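Local coordinates for protein formyltransferase (Francisella tularensis subsp. tularensis, PDB 4NV1) that belongs to the formyltransferase family, pairing a formyltransferase fold with a C-terminal dimerization region, and holds dTDP-4-amino-4,6-dideoxyglucose in its pocket, at residues 53-58 with 76-81; 4-9 with 70-75; 87-92 with 121-126. One frame throughout, in Å; residues are numbered along the deposited sequence.

Interaction 1. Residues 53-58 with 76-81; sequences KPIDMK and SKQLFP. With 0FX (dTDP-4-amino-4,6-dideoxyglucose), chain I.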
loop_
_atom_site.group_PDB
_atom_site.type_symbol
_atom_site.label_atom_id
_atom_site.label_comp_id
_atom_site.label_asym_id
_atom_site.label_seq_id
_atom_site.Cartn_x
_atom_site.Cartn_y
_atom_site.Cartn_z
ATOM N N LYS A 53 -15.973 -27.234 20.168
ATOM C CA LYS A 53 -17.386 -27.422 19.967
ATOM C C LYS A 53 -18.129 -26.104 20.024
ATOM O O LYS A 53 -18.008 -25.409 21.026
ATOM C CB LYS A 53 -17.898 -28.318 21.116
ATOM C CG LYS A 53 -18.670 -29.537 20.644
ATOM C CD LYS A 53 -18.616 -30.698 21.620
ATOM C CE LYS A 53 -19.473 -30.431 22.853
ATOM N NZ LYS A 53 -19.912 -31.721 23.461
ATOM N N PRO A 54 -18.926 -25.763 18.991
ATOM C CA PRO A 54 -19.805 -24.603 18.988
ATOM C C PRO A 54 -20.690 -24.508 20.203
ATOM O O PRO A 54 -20.964 -25.536 20.811
ATOM C CB PRO A 54 -20.729 -24.850 17.791
ATOM C CG PRO A 54 -20.174 -26.017 17.069
ATOM C CD PRO A 54 -18.860 -26.392 17.659
ATOM N N ILE A 55 -21.172 -23.302 20.499
ATOM C CA ILE A 55 -22.092 -23.076 21.591
ATOM C C ILE A 55 -22.688 -21.707 21.403
ATOM O O ILE A 55 -22.022 -20.764 20.960
ATOM C CB ILE A 55 -21.385 -23.127 22.971
ATOM C CG1 ILE A 55 -22.353 -23.001 24.125
ATOM C CG2 ILE A 55 -20.422 -21.969 23.211
ATOM C CD1 ILE A 55 -21.780 -23.617 25.387
ATOM N N ASP A 56 -23.937 -21.590 21.807
ATOM C CA ASP A 56 -24.633 -20.331 21.834
ATOM C C ASP A 56 -24.516 -19.910 23.284
ATOM O O ASP A 56 -25.186 -20.483 24.145
ATOM C CB ASP A 56 -26.096 -20.548 21.424
ATOM C CG ASP A 56 -26.856 -19.250 21.277
ATOM O OD1 ASP A 56 -27.416 -19.058 20.176
ATOM O OD2 ASP A 56 -26.877 -18.441 22.236
ATOM N N MET A 57 -23.651 -18.936 23.557
ATOM C CA MET A 57 -23.453 -18.518 24.925
ATOM C C MET A 57 -24.664 -17.715 25.340
ATOM O O MET A 57 -24.987 -17.695 26.533
ATOM C CB MET A 57 -22.194 -17.652 25.111
ATOM C CG MET A 57 -20.887 -18.394 24.933
ATOM S SD MET A 57 -20.451 -19.601 26.209
ATOM C CE MET A 57 -20.683 -18.603 27.658
ATOM N N LYS A 58 -25.325 -17.044 24.398
ATOM C CA LYS A 58 -26.444 -16.176 24.789
ATOM C C LYS A 58 -27.591 -16.982 25.387
ATOM O O LYS A 58 -28.137 -16.623 26.451
ATOM C CB LYS A 58 -26.992 -15.373 23.618
ATOM C CG LYS A 58 -27.831 -14.182 24.076
ATOM C CD LYS A 58 -28.646 -13.586 22.937
ATOM C CE LYS A 58 -27.773 -13.184 21.762
ATOM N NZ LYS A 58 -26.672 -12.314 22.262
ATOM N N SER A 76 -13.139 -14.165 21.308
ATOM C CA SER A 76 -14.274 -15.042 21.378
ATOM C C SER A 76 -15.228 -14.114 20.714
ATOM O O SER A 76 -15.341 -12.988 21.222
ATOM C CB SER A 76 -14.759 -15.190 22.827
ATOM O OG SER A 76 -16.157 -15.469 22.926
ATOM N N LYS A 77 -15.971 -14.593 19.715
ATOM C CA LYS A 77 -17.062 -13.766 19.164
ATOM C C LYS A 77 -18.161 -13.371 20.164
ATOM O O LYS A 77 -18.925 -12.436 19.901
ATOM C CB LYS A 77 -17.691 -14.430 17.928
ATOM C CG LYS A 77 -16.757 -14.610 16.736
ATOM C CD LYS A 77 -17.406 -15.483 15.659
ATOM C CE LYS A 77 -16.597 -15.655 14.380
ATOM N NZ LYS A 77 -16.070 -14.352 13.883
ATOM N N GLN A 78 -18.312 -14.079 21.284
ATOM C CA GLN A 78 -19.518 -13.901 22.129
ATOM C C GLN A 78 -19.250 -13.451 23.560
ATOM O O GLN A 78 -18.215 -13.804 24.124
ATOM C CB GLN A 78 -20.308 -15.215 22.267
ATOM C CG GLN A 78 -20.192 -16.183 21.100
ATOM C CD GLN A 78 -20.979 -17.475 21.255
ATOM O OE1 GLN A 78 -22.137 -17.489 21.700
ATOM N NE2 GLN A 78 -20.348 -18.572 20.892
ATOM N N LEU A 79 -20.226 -12.766 24.143
ATOM C CA LEU A 79 -20.190 -12.343 25.540
ATOM C C LEU A 79 -20.920 -13.302 26.478
ATOM O O LEU A 79 -21.998 -13.841 26.164
ATOM C CB LEU A 79 -20.875 -10.999 25.678
ATOM C CG LEU A 79 -20.339 -9.977 24.663
ATOM C CD1 LEU A 79 -21.365 -8.872 24.449
ATOM C CD2 LEU A 79 -18.969 -9.468 25.100
ATOM N N PHE A 80 -20.316 -13.453 27.658
ATOM C CA PHE A 80 -20.683 -14.459 28.626
ATOM C C PHE A 80 -21.859 -13.859 29.379
ATOM O O PHE A 80 -21.852 -12.667 29.690
ATOM C CB PHE A 80 -19.538 -14.723 29.624
ATOM C CG PHE A 80 -18.389 -15.584 29.142
ATOM C CD1 PHE A 80 -18.051 -15.748 27.814
ATOM C CD2 PHE A 80 -17.583 -16.175 30.081
ATOM C CE1 PHE A 80 -16.964 -16.529 27.435
ATOM C CE2 PHE A 80 -16.488 -16.918 29.730
ATOM C CZ PHE A 80 -16.186 -17.116 28.395
ATOM N N PRO A 81 -22.889 -14.667 29.670
ATOM C CA PRO A 81 -24.021 -14.229 30.486
ATOM C C PRO A 81 -23.654 -13.767 31.884
ATOM O O PRO A 81 -22.652 -14.190 32.423
ATOM C CB PRO A 81 -24.894 -15.476 30.584
ATOM C CG PRO A 81 -24.617 -16.188 29.303
ATOM C CD PRO A 81 -23.220 -15.840 28.844
HETATM O O4P 0FX I . -9.994 -10.640 17.287
HETATM P P2 0FX I . -10.532 -11.859 16.493
HETATM O O3P 0FX I . -9.759 -13.089 16.070
HETATM O O1G 0FX I . -12.116 -11.970 16.587
HETATM C C1G 0FX I . -12.754 -12.323 17.792
HETATM C C2G 0FX I . -14.207 -12.176 17.370
HETATM O O2G 0FX I . -14.433 -12.709 16.061
HETATM C C3G 0FX I . -14.642 -10.724 17.371
HETATM O O3G 0FX I . -16.066 -10.821 17.150
HETATM C C4G 0FX I . -14.230 -10.088 18.713
HETATM N N4A 0FX I . -14.693 -8.715 18.855
HETATM C C5G 0FX I . -12.717 -10.147 18.959
HETATM C C6G 0FX I . -12.347 -9.566 20.318
HETATM O O5G 0FX I . -12.337 -11.523 18.906
HETATM O OPP 0FX I . -10.692 -11.723 14.913
HETATM P P 0FX I . -11.245 -10.615 13.926
HETATM O O1P 0FX I . -12.751 -10.470 13.855
HETATM O O2P 0FX I . -10.295 -11.093 12.835
HETATM O O5 0FX I . -10.564 -9.191 14.256
HETATM C C5 0FX I . -9.132 -9.139 14.292
HETATM C C4 0FX I . -8.600 -7.832 13.732
HETATM O O4 0FX I . -8.734 -7.835 12.323
HETATM C C3 0FX I . -9.297 -6.583 14.181
HETATM O O3 0FX I . -8.672 -5.979 15.325
HETATM C C2 0FX I . -9.048 -5.612 13.026
HETATM C C1 0FX I . -8.999 -6.547 11.817
HETATM N N11 0FX I . -10.241 -6.421 11.048
HETATM C C61 0FX I . -11.280 -7.241 11.315
HETATM C C51 0FX I . -12.456 -7.112 10.607
HETATM C C5A 0FX I . -13.708 -7.933 10.839
HETATM C C21 0FX I . -10.321 -5.490 10.076
HETATM O O21 0FX I . -9.285 -4.688 9.756
HETATM N N31 0FX I . -11.414 -5.354 9.317
HETATM C C41 0FX I . -12.448 -6.173 9.604
HETATM O O41 0FX I . -13.597 -6.079 8.944
#

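Interaction 2. Residues 4-9 with 70-75; sequences KKIFVV and LGFSCH. With 0FX (dTDP-4-amino-4,6-dideoxyglucose), chain I.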
loop_
_atom_site.group_PDB
_atom_site.type_symbol
_atom_site.label_atom_id
_atom_site.label_comp_id
_atom_site.label_asym_id
_atom_site.label_seq_id
_atom_site.Cartn_x
_atom_site.Cartn_y
_atom_site.Cartn_z
ATOM N N LYS A 4 -8.694 -29.414 38.527
ATOM C CA LYS A 4 -9.487 -28.289 38.045
ATOM C C LYS A 4 -10.102 -28.581 36.691
ATOM O O LYS A 4 -9.494 -29.226 35.855
ATOM C CB LYS A 4 -8.671 -27.000 37.980
ATOM C CG LYS A 4 -8.166 -26.516 39.338
ATOM C CD LYS A 4 -6.644 -26.607 39.447
ATOM C CE LYS A 4 -6.126 -26.868 40.855
ATOM N NZ LYS A 4 -5.616 -28.264 40.948
ATOM N N LYS A 5 -11.320 -28.098 36.509
ATOM C CA LYS A 5 -12.085 -28.342 35.306
ATOM C C LYS A 5 -12.302 -26.980 34.694
ATOM O O LYS A 5 -12.836 -26.097 35.350
ATOM C CB LYS A 5 -13.448 -28.976 35.593
ATOM C CG LYS A 5 -13.453 -30.515 35.617
ATOM C CD LYS A 5 -14.566 -31.159 34.776
ATOM C CE LYS A 5 -14.335 -31.093 33.257
ATOM N NZ LYS A 5 -15.550 -31.523 32.513
ATOM N N ILE A 6 -11.973 -26.856 33.421
ATOM C CA ILE A 6 -11.843 -25.567 32.749
ATOM C C ILE A 6 -12.568 -25.536 31.421
ATOM O O ILE A 6 -12.482 -26.506 30.627
ATOM C CB ILE A 6 -10.348 -25.299 32.510
ATOM C CG1 ILE A 6 -9.623 -25.299 33.862
ATOM C CG2 ILE A 6 -10.138 -23.954 31.819
ATOM C CD1 ILE A 6 -8.121 -25.349 33.746
ATOM N N PHE A 7 -13.222 -24.413 31.144
ATOM C CA PHE A 7 -13.657 -24.141 29.779
ATOM C C PHE A 7 -12.968 -22.897 29.204
ATOM O O PHE A 7 -12.711 -21.891 29.890
ATOM C CB PHE A 7 -15.176 -24.084 29.654
ATOM C CG PHE A 7 -15.814 -22.855 30.213
ATOM C CD1 PHE A 7 -16.147 -22.763 31.556
ATOM C CD2 PHE A 7 -16.131 -21.793 29.397
ATOM C CE1 PHE A 7 -16.756 -21.647 32.104
ATOM C CE2 PHE A 7 -16.727 -20.663 29.928
ATOM C CZ PHE A 7 -17.047 -20.585 31.275
ATOM N N VAL A 8 -12.729 -22.968 27.901
ATOM C CA VAL A 8 -12.047 -21.952 27.135
ATOM C C VAL A 8 -12.880 -21.723 25.912
ATOM O O VAL A 8 -13.050 -22.632 25.124
ATOM C CB VAL A 8 -10.688 -22.486 26.732
ATOM C CG1 VAL A 8 -9.995 -21.620 25.674
ATOM C CG2 VAL A 8 -9.860 -22.666 27.976
ATOM N N VAL A 9 -13.397 -20.511 25.801
ATOM C CA VAL A 9 -14.061 -20.010 24.630
ATOM C C VAL A 9 -13.200 -19.102 23.739
ATOM O O VAL A 9 -12.652 -18.078 24.199
ATOM C CB VAL A 9 -15.236 -19.216 25.089
ATOM C CG1 VAL A 9 -16.152 -18.985 23.909
ATOM C CG2 VAL A 9 -15.920 -19.930 26.236
ATOM N N LEU A 70 -13.423 -22.847 36.383
ATOM C CA LEU A 70 -12.693 -21.756 35.763
ATOM C C LEU A 70 -13.145 -21.641 34.328
ATOM O O LEU A 70 -13.278 -22.653 33.654
ATOM C CB LEU A 70 -11.214 -22.124 35.843
ATOM C CG LEU A 70 -10.124 -21.218 35.320
ATOM C CD1 LEU A 70 -10.400 -19.820 35.872
ATOM C CD2 LEU A 70 -8.788 -21.801 35.776
ATOM N N GLY A 71 -13.426 -20.444 33.859
ATOM C CA GLY A 71 -13.586 -20.175 32.445
ATOM C C GLY A 71 -12.665 -19.099 31.884
ATOM O O GLY A 71 -12.309 -18.122 32.583
ATOM N N PHE A 72 -12.281 -19.290 30.629
ATOM C CA PHE A 72 -11.537 -18.311 29.851
ATOM C C PHE A 72 -12.231 -17.998 28.537
ATOM O O PHE A 72 -12.714 -18.901 27.778
ATOM C CB PHE A 72 -10.155 -18.822 29.506
ATOM C CG PHE A 72 -9.286 -19.079 30.700
ATOM C CD1 PHE A 72 -8.924 -20.343 31.038
ATOM C CD2 PHE A 72 -8.728 -17.997 31.415
ATOM C CE1 PHE A 72 -8.130 -20.583 32.119
ATOM C CE2 PHE A 72 -7.928 -18.238 32.511
ATOM C CZ PHE A 72 -7.591 -19.513 32.846
ATOM N N SER A 73 -12.219 -16.700 28.275
ATOM C CA SER A 73 -12.560 -16.113 26.970
ATOM C C SER A 73 -11.311 -15.521 26.335
ATOM O O SER A 73 -10.567 -14.719 26.935
ATOM C CB SER A 73 -13.651 -15.037 27.097
ATOM O OG SER A 73 -13.921 -14.499 25.811
ATOM N N CYS A 74 -11.008 -15.931 25.116
ATOM C CA CYS A 74 -9.907 -15.254 24.431
ATOM C C CYS A 74 -10.211 -15.178 22.955
ATOM O O CYS A 74 -10.209 -16.210 22.270
ATOM C CB CYS A 74 -8.583 -15.969 24.701
ATOM S SG CYS A 74 -7.146 -15.078 24.028
ATOM N N HIS A 75 -10.559 -13.975 22.522
ATOM C CA HIS A 75 -10.796 -13.671 21.099
ATOM C C HIS A 75 -12.037 -14.465 20.661
ATOM O O HIS A 75 -11.964 -15.347 19.852
ATOM C CB HIS A 75 -9.597 -14.018 20.243
ATOM C CG HIS A 75 -8.510 -12.994 20.301
ATOM N ND1 HIS A 75 -8.420 -11.958 19.393
ATOM C CD2 HIS A 75 -7.456 -12.858 21.138
ATOM C CE1 HIS A 75 -7.343 -11.248 19.645
ATOM N NE2 HIS A 75 -6.729 -11.788 20.683
HETATM O O4P 0FX I . -9.994 -10.640 17.287
HETATM P P2 0FX I . -10.532 -11.859 16.493
HETATM O O3P 0FX I . -9.759 -13.089 16.070
HETATM O O1G 0FX I . -12.116 -11.970 16.587
HETATM C C1G 0FX I . -12.754 -12.323 17.792
HETATM C C2G 0FX I . -14.207 -12.176 17.370
HETATM O O2G 0FX I . -14.433 -12.709 16.061
HETATM C C3G 0FX I . -14.642 -10.724 17.371
HETATM O O3G 0FX I . -16.066 -10.821 17.150
HETATM C C4G 0FX I . -14.230 -10.088 18.713
HETATM N N4A 0FX I . -14.693 -8.715 18.855
HETATM C C5G 0FX I . -12.717 -10.147 18.959
HETATM C C6G 0FX I . -12.347 -9.566 20.318
HETATM O O5G 0FX I . -12.337 -11.523 18.906
HETATM O OPP 0FX I . -10.692 -11.723 14.913
HETATM P P 0FX I . -11.245 -10.615 13.926
HETATM O O1P 0FX I . -12.751 -10.470 13.855
HETATM O O2P 0FX I . -10.295 -11.093 12.835
HETATM O O5 0FX I . -10.564 -9.191 14.256
HETATM C C5 0FX I . -9.132 -9.139 14.292
HETATM C C4 0FX I . -8.600 -7.832 13.732
HETATM O O4 0FX I . -8.734 -7.835 12.323
HETATM C C3 0FX I . -9.297 -6.583 14.181
HETATM O O3 0FX I . -8.672 -5.979 15.325
HETATM C C2 0FX I . -9.048 -5.612 13.026
HETATM C C1 0FX I . -8.999 -6.547 11.817
HETATM N N11 0FX I . -10.241 -6.421 11.048
HETATM C C61 0FX I . -11.280 -7.241 11.315
HETATM C C51 0FX I . -12.456 -7.112 10.607
HETATM C C5A 0FX I . -13.708 -7.933 10.839
HETATM C C21 0FX I . -10.321 -5.490 10.076
HETATM O O21 0FX I . -9.285 -4.688 9.756
HETATM N N31 0FX I . -11.414 -5.354 9.317
HETATM C C41 0FX I . -12.448 -6.173 9.604
HETATM O O41 0FX I . -13.597 -6.079 8.944
#

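Interaction 3. Residues 87-92 with 121-126; sequences SVLCIN and IHVMDE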
loop_
_atom_site.group_PDB
_atom_site.type_symbol
_atom_site.label_atom_id
_atom_site.label_comp_id
_atom_site.label_asym_id
_atom_site.label_seq_id
_atom_site.Cartn_x
_atom_site.Cartn_y
_atom_site.Cartn_z
ATOM N N SER A 87 -21.097 -16.429 38.789
ATOM C CA SER A 87 -21.082 -17.691 39.536
ATOM C C SER A 87 -19.829 -18.577 39.368
ATOM O O SER A 87 -19.565 -19.453 40.180
ATOM C CB SER A 87 -22.322 -18.513 39.122
ATOM O OG SER A 87 -23.425 -17.641 38.884
ATOM N N VAL A 88 -19.065 -18.372 38.306
ATOM C CA VAL A 88 -17.858 -19.121 38.044
ATOM C C VAL A 88 -16.837 -18.026 37.794
ATOM O O VAL A 88 -17.133 -17.024 37.135
ATOM C CB VAL A 88 -18.028 -19.910 36.710
ATOM C CG1 VAL A 88 -16.782 -20.685 36.386
ATOM C CG2 VAL A 88 -19.233 -20.841 36.763
ATOM N N LEU A 89 -15.613 -18.229 38.236
ATOM C CA LEU A 89 -14.536 -17.362 37.808
ATOM C C LEU A 89 -14.246 -17.444 36.310
ATOM O O LEU A 89 -13.804 -18.470 35.789
ATOM C CB LEU A 89 -13.293 -17.754 38.613
ATOM C CG LEU A 89 -11.982 -17.044 38.370
ATOM C CD1 LEU A 89 -12.229 -15.557 38.502
ATOM C CD2 LEU A 89 -10.967 -17.545 39.395
ATOM N N CYS A 90 -14.439 -16.328 35.635
ATOM C CA CYS A 90 -14.276 -16.205 34.181
ATOM C C CYS A 90 -13.231 -15.088 33.972
ATOM O O CYS A 90 -13.273 -14.016 34.573
ATOM C CB CYS A 90 -15.610 -15.800 33.551
ATOM S SG CYS A 90 -16.833 -17.099 33.830
ATOM N N ILE A 91 -12.240 -15.416 33.178
ATOM C CA ILE A 91 -11.132 -14.521 32.918
ATOM C C ILE A 91 -11.001 -14.318 31.411
ATOM O O ILE A 91 -11.117 -15.245 30.614
ATOM C CB ILE A 91 -9.891 -15.076 33.594
ATOM C CG1 ILE A 91 -10.128 -14.999 35.142
ATOM C CG2 ILE A 91 -8.624 -14.463 33.037
ATOM C CD1 ILE A 91 -9.079 -15.764 35.907
ATOM N N ASN A 92 -10.904 -13.049 31.072
ATOM C CA ASN A 92 -10.749 -12.626 29.694
ATOM C C ASN A 92 -9.309 -12.276 29.378
ATOM O O ASN A 92 -8.631 -11.600 30.143
ATOM C CB ASN A 92 -11.612 -11.400 29.501
ATOM C CG ASN A 92 -11.770 -10.995 28.035
ATOM O OD1 ASN A 92 -12.172 -9.898 27.794
ATOM N ND2 ASN A 92 -11.562 -11.888 27.085
ATOM N N ILE A 121 -5.201 -9.245 30.826
ATOM C CA ILE A 121 -5.959 -10.361 31.402
ATOM C C ILE A 121 -6.640 -9.893 32.645
ATOM O O ILE A 121 -6.024 -9.309 33.561
ATOM C CB ILE A 121 -5.049 -11.521 31.769
ATOM C CG1 ILE A 121 -4.225 -11.940 30.575
ATOM C CG2 ILE A 121 -5.884 -12.668 32.325
ATOM C CD1 ILE A 121 -3.075 -12.860 30.861
ATOM N N HIS A 122 -7.937 -10.088 32.664
ATOM C CA HIS A 122 -8.730 -9.518 33.719
ATOM C C HIS A 122 -9.902 -10.423 34.010
ATOM O O HIS A 122 -10.377 -11.186 33.149
ATOM C CB HIS A 122 -9.214 -8.111 33.351
ATOM C CG HIS A 122 -10.210 -8.087 32.236
ATOM N ND1 HIS A 122 -9.847 -8.074 30.906
ATOM C CD2 HIS A 122 -11.562 -8.066 32.257
ATOM C CE1 HIS A 122 -10.932 -8.069 30.152
ATOM N NE2 HIS A 122 -11.984 -8.089 30.950
ATOM N N VAL A 123 -10.355 -10.353 35.250
ATOM C CA VAL A 123 -11.519 -11.106 35.670
ATOM C C VAL A 123 -12.792 -10.527 35.087
ATOM O O VAL A 123 -13.060 -9.366 35.253
ATOM C CB VAL A 123 -11.610 -11.161 37.209
ATOM C CG1 VAL A 123 -12.825 -11.984 37.673
ATOM C CG2 VAL A 123 -10.318 -11.746 37.786
ATOM N N MET A 124 -13.661 -11.358 34.525
ATOM C CA MET A 124 -14.848 -10.807 33.874
ATOM C C MET A 124 -15.885 -10.458 34.916
ATOM O O MET A 124 -15.975 -11.087 35.988
ATOM C CB MET A 124 -15.413 -11.777 32.831
ATOM C CG MET A 124 -14.387 -12.210 31.822
ATOM S SD MET A 124 -14.815 -13.574 30.717
ATOM C CE MET A 124 -16.390 -13.014 30.121
ATOM N N ASP A 125 -16.602 -9.400 34.563
ATOM C CA ASP A 125 -17.658 -8.698 35.273
ATOM C C ASP A 125 -18.877 -8.604 34.349
ATOM O O ASP A 125 -18.830 -9.035 33.186
ATOM C CB ASP A 125 -17.218 -7.243 35.471
ATOM C CG ASP A 125 -16.931 -6.909 36.888
ATOM O OD1 ASP A 125 -17.614 -7.470 37.775
ATOM O OD2 ASP A 125 -16.052 -6.037 37.091
ATOM N N GLU A 126 -19.949 -7.987 34.833
ATOM C CA GLU A 126 -21.079 -7.626 33.959
ATOM C C GLU A 126 -20.802 -6.644 32.789
ATOM O O GLU A 126 -21.446 -6.729 31.733
ATOM C CB GLU A 126 -22.228 -7.154 34.829
ATOM C CG GLU A 126 -22.576 -8.229 35.856
ATOM C CD GLU A 126 -24.047 -8.270 36.236
ATOM O OE1 GLU A 126 -24.326 -8.681 37.386
ATOM O OE2 GLU A 126 -24.918 -7.894 35.410
HETATM O O HOH W 1 -15.983 -13.884 36.937
#

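Interaction 1. Residues 53-58 with 76-81
Two hydrogen bonds made by the carboxamide of Gln78, one given and one received, carry the polar half of this contact. NE2 of Gln78 donates to Ile55 O over 2.8 Å and lies nearly along the C=O axis, with that oxygen in the amide plane. OE1 of Gln78 accepts from Met57 N, also at 2.8 Å; this bond is nearly straight (N-H...O 170°), though the donor is tilted from the amide carbonyl plane. The side chain runs extended beyond CG (chi2 -180°), which carries CD out to the 53-58 backbone, and one amide group serves both a carbonyl and an N-H. Asp56, between the two gripped residues, turns its carboxylate to cap Lys59 N at the start of helix 57-60.

The apolar half belongs to Met57, whose chain crosses Gln78 at about a right angle and bends at chi2 and chi3. Its CE methyl lies over one face of the Phe80 ring, offset toward the rim and 4.2 Å from the centroid, a CH-pi contact with SD oblique to the ring. The same CE touches Pro81 CD at 3.9 Å, and Pro81 CG packs on Met57 O.

At the far end Lys77 NZ donates to O2G of 0FX over 3.2 Å. A helix start is thus joined to the loop following strand 70-74, and that loop carries Ser76 and Lys77 of the ligand pocket.

Interaction 2. Residues 4-9 with 70-75
Phe7 lies flat against Gly71, whose CA sits 3.7 Å from the ring centroid and over one face, a CH-pi contact. CG of Phe7 lies between the backbone N and the carbonyl carbon (chi1 74°), and the ring plane passes 3.5 Å from the glycine CA, which is offset toward the rim.

Along the same tight part the parallel strands exchange backbone bonds: Phe72 N to Phe7 O at 2.7 Å, Val9 N to Phe72 O at 2.6 Å and Cys74 N to Val9 O at 2.9 Å. On the face bearing Ile6, Val8, Leu70 and Phe72, the Phe72 ring takes Val8 CG2 at its edge, 4.0 Å from CD1, while Ile6 CG2 meets it obliquely; Ile6 and Leu70 run side by side.

The pairing slackens at the partly exposed Lys5 end, where Leu70 N to Lys5 O is a weak bond of 3.5 Å. At the other end of the segment, His75 ND1 donates to O4P of 0FX at 2.9 Å, while NE2 is hydrogen-bonded to Glu158 OE1.

Helices 13-24 and 147-170 cover the Ile6, Val8 and Leu70 face, and strands 29-35 and 89-94 flank the pair.

Interaction 3. Residues 87-92 with 121-126
Asn92 and His122 lie side by side and point the same way, their amide and ring planes 72° apart. CB of Asn92 stands over one face of the imidazole, 3.5 Å from His122 CE1, and OD1 comes to 3.2 Å from that same CE1. CG of His122 lies between the backbone N and the carbonyl carbon (chi1 68°), and the end of this side chain comes nearer to segment 87-92 than its start does. ND2 of Asn92 turns to the adjacent strand, hydrogen-bonded to Ser73 O.

On the face bearing Ile91 and Val123, side chains cross instead of running together. Ile91 and Ile121 cross obliquely, their CG2 atoms 3.4 Å apart, tighter than usual van der Waals contact; the side chains of Leu89 and Val123 cross at about a right angle, touching through CD1 and CG1. Met124 lays its sulfur alongside Cys90, SD 3.7 Å from Cys90 CB.

Backbone bonds fix this antiparallel register. Asn92 and His122 form a hydrogen-bonded pair, and Met124 N reaches Cys90 O at 2.7 Å in an almost perfectly straight bond. Where the strands part, a water bridges Cys90 N and Met124 O.

Strand 70-74 runs along the other edge of strand 89-94, strand 133-139 along that of 117-123, and helix 147-170 packs on Ile91 and Ile121.

Interactions 2 and 3 are buried pairings within one mixed sheet, parallel in the first and antiparallel in the second, while interaction 1 is a surface contact between helix start and loop. The two pairings adjoin: Gly71 O lies 2.8 Å from Ile91 N, a probable hydrogen bond. In both, backbone bonds set the register; interaction 2 is largely apolar on its faces, interaction 3 has an apolar face and a polar one with Asn92 and His122, and in interaction 1 a side-chain amide takes the backbone-bonding role. Phe80 ties all three, packing on Val9 and Ser73 of interaction 2 and on Met124 and Cys90 of interaction 3. Interactions 1 and 2 reach 0FX through Lys77 and His75.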